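PDB 5KLH: surface glycoprotein from Trypanosoma brucei, which is a procyclic-stage membrane protein whose bilobed ectodomain, the part crystallised here, may act as a sensor on the parasite surface. Local coordinates for residues L158-A163 with V198-Y203. Sequence-based numbering, arbitrary orientation.
Sequences LYLVAA and VQVQLY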
loop_
_atom_site.group_PDB
_atom_site.type_symbol
_atom_site.label_atom_id
_atom_site.label_comp_id
_atom_site.label_asym_id
_atom_site.label_seq_id
_atom_site.Cartn_x
_atom_site.Cartn_y
_atom_site.Cartn_z
ATOM N N LEU A 158 -8.215 -0.870 -4.601
ATOM C CA LEU A 158 -6.976 -1.102 -5.311
ATOM C C LEU A 158 -6.396 0.246 -5.707
ATOM O O LEU A 158 -7.081 1.024 -6.361
ATOM C CB LEU A 158 -7.232 -1.971 -6.543
ATOM C CG LEU A 158 -6.013 -2.250 -7.425
ATOM C CD1 LEU A 158 -5.096 -3.221 -6.734
ATOM C CD2 LEU A 158 -6.457 -2.791 -8.770
ATOM N N TYR A 159 -5.175 0.539 -5.266
ATOM C CA TYR A 159 -4.509 1.810 -5.576
ATOM C C TYR A 159 -3.464 1.632 -6.654
ATOM O O TYR A 159 -2.548 0.824 -6.487
ATOM C CB TYR A 159 -3.824 2.382 -4.332
ATOM C CG TYR A 159 -4.723 2.632 -3.152
ATOM C CD1 TYR A 159 -5.150 1.581 -2.341
ATOM C CD2 TYR A 159 -5.106 3.917 -2.816
ATOM C CE1 TYR A 159 -5.957 1.817 -1.240
ATOM C CE2 TYR A 159 -5.910 4.160 -1.714
ATOM C CZ TYR A 159 -6.325 3.100 -0.934
ATOM O OH TYR A 159 -7.114 3.333 0.166
ATOM N N LEU A 160 -3.566 2.396 -7.741
ATOM C CA LEU A 160 -2.622 2.280 -8.843
ATOM C C LEU A 160 -1.923 3.610 -9.033
ATOM O O LEU A 160 -2.474 4.644 -8.656
ATOM C CB LEU A 160 -3.339 1.860 -10.131
ATOM C CG LEU A 160 -4.156 0.573 -10.036
ATOM C CD1 LEU A 160 -4.956 0.311 -11.315
ATOM C CD2 LEU A 160 -3.226 -0.593 -9.772
ATOM N N VAL A 161 -0.714 3.584 -9.592
ATOM C CA VAL A 161 0.056 4.814 -9.780
ATOM C C VAL A 161 0.612 4.937 -11.190
ATOM O O VAL A 161 1.177 3.984 -11.747
ATOM C CB VAL A 161 1.217 4.899 -8.746
ATOM C CG1 VAL A 161 1.934 6.233 -8.825
ATOM C CG2 VAL A 161 0.695 4.701 -7.333
ATOM N N ALA A 162 0.429 6.120 -11.769
ATOM C CA ALA A 162 1.032 6.444 -13.065
ATOM C C ALA A 162 2.136 7.475 -12.904
ATOM O O ALA A 162 2.032 8.381 -12.080
ATOM C CB ALA A 162 -0.025 6.964 -14.039
ATOM N N ALA A 163 3.178 7.332 -13.715
ATOM C CA ALA A 163 4.311 8.257 -13.777
ATOM C C ALA A 163 4.356 8.975 -15.121
ATOM O O ALA A 163 3.951 8.416 -16.143
ATOM C CB ALA A 163 5.607 7.510 -13.567
ATOM N N VAL A 198 -14.771 -3.790 -6.179
ATOM C CA VAL A 198 -13.521 -3.189 -5.748
ATOM C C VAL A 198 -13.408 -1.763 -6.263
ATOM O O VAL A 198 -13.571 -1.535 -7.460
ATOM C CB VAL A 198 -12.295 -4.012 -6.260
ATOM C CG1 VAL A 198 -11.010 -3.268 -6.006
ATOM C CG2 VAL A 198 -12.276 -5.376 -5.583
ATOM N N GLN A 199 -13.144 -0.811 -5.370
ATOM C CA GLN A 199 -12.868 0.560 -5.788
ATOM C C GLN A 199 -11.438 0.684 -6.291
ATOM O O GLN A 199 -10.500 0.353 -5.568
ATOM C CB GLN A 199 -13.095 1.542 -4.632
ATOM C CG GLN A 199 -14.540 1.628 -4.160
ATOM C CD GLN A 199 -14.737 2.658 -3.062
ATOM O OE1 GLN A 199 -15.230 2.340 -1.979
ATOM N NE2 GLN A 199 -14.363 3.904 -3.343
ATOM N N VAL A 200 -11.281 1.178 -7.516
ATOM C CA VAL A 200 -9.968 1.354 -8.116
ATOM C C VAL A 200 -9.666 2.839 -8.182
ATOM O O VAL A 200 -10.492 3.611 -8.683
ATOM C CB VAL A 200 -9.899 0.755 -9.523
ATOM C CG1 VAL A 200 -8.490 0.925 -10.085
ATOM C CG2 VAL A 200 -10.299 -0.707 -9.489
ATOM N N GLN A 201 -8.515 3.240 -7.638
ATOM C CA GLN A 201 -8.080 4.633 -7.683
ATOM C C GLN A 201 -6.714 4.762 -8.343
ATOM O O GLN A 201 -5.749 4.095 -7.941
ATOM C CB GLN A 201 -8.031 5.234 -6.263
ATOM C CG GLN A 201 -9.374 5.165 -5.533
ATOM C CD GLN A 201 -9.338 5.756 -4.131
ATOM O OE1 GLN A 201 -8.332 6.319 -3.704
ATOM N NE2 GLN A 201 -10.451 5.631 -3.409
ATOM N N LEU A 202 -6.624 5.630 -9.348
ATOM C CA LEU A 202 -5.351 5.856 -10.034
ATOM C C LEU A 202 -4.814 7.243 -9.681
ATOM O O LEU A 202 -5.476 8.258 -9.927
ATOM C CB LEU A 202 -5.512 5.698 -11.556
ATOM C CG LEU A 202 -4.288 6.028 -12.413
ATOM C CD1 LEU A 202 -3.208 4.972 -12.243
ATOM C CD2 LEU A 202 -4.651 6.194 -13.887
ATOM N N TYR A 203 -3.635 7.263 -9.059
ATOM C CA TYR A 203 -2.914 8.485 -8.696
ATOM C C TYR A 203 -1.767 8.752 -9.640
ATOM O O TYR A 203 -1.259 7.829 -10.310
ATOM C CB TYR A 203 -2.344 8.383 -7.276
ATOM C CG TYR A 203 -3.396 8.413 -6.207
ATOM C CD1 TYR A 203 -4.080 7.265 -5.860
ATOM C CD2 TYR A 203 -3.711 9.600 -5.548
ATOM C CE1 TYR A 203 -5.075 7.294 -4.876
ATOM C CE2 TYR A 203 -4.690 9.640 -4.574
ATOM C CZ TYR A 203 -5.371 8.482 -4.245
ATOM O OH TYR A 203 -6.357 8.505 -3.273
#
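Tyr203 and Tyr159 stand side by side on one face of a parallel pair of strands, and the Tyr203 side chain can be followed outward from its strand. CB of Tyr203 lies 4.0 Å from the carbonyl O of Leu160, the same oxygen that accepts the backbone N-H of Tyr203, and that O also lies at the ring edge, near its plane. With CG anti to the carbonyl carbon (chi1 -70°), the ring runs back along its own strand, and CE1 comes 4.0 Å from CD2 of Tyr159. The phenol OH ends the path as a donor to OE1 of Gln201, 3.0 Å away and tilted 21° from the amide's carbonyl plane. Extended beyond CG, Gln201 brings OE1 within 3.8 Å of CE2 of Tyr159, so the amide oxygen meets both tyrosines.

Beneath this face the strands exemplify parallel pairing: Leu158 and Leu160 each donate to one residue and accept from another two places on, and Ala162 N continues the ladder to Tyr203 O at 2.8 Å, the backbone pairing running on from Ala162 to Glu205. The opposite face is aliphatic. Leu160 CD1 touches Val200 CG1 at 3.8 Å, while CD1 of Leu202, whose CG is anti to its backbone N (chi1 175°), lies against Leu160 CB and 4.2 Å from Ala162 CB.

The pair lies buried within the mixed sheet of the ectodomain, where strands 145-164 and 197-204 run parallel among antiparallel neighbours such as strand 51-63, which flanks 197-204. Val75 and Val77 of strand 72-79 pack on the aliphatic face; across the sheet, Tyr203 stacks with Phe209 of helix 208-215.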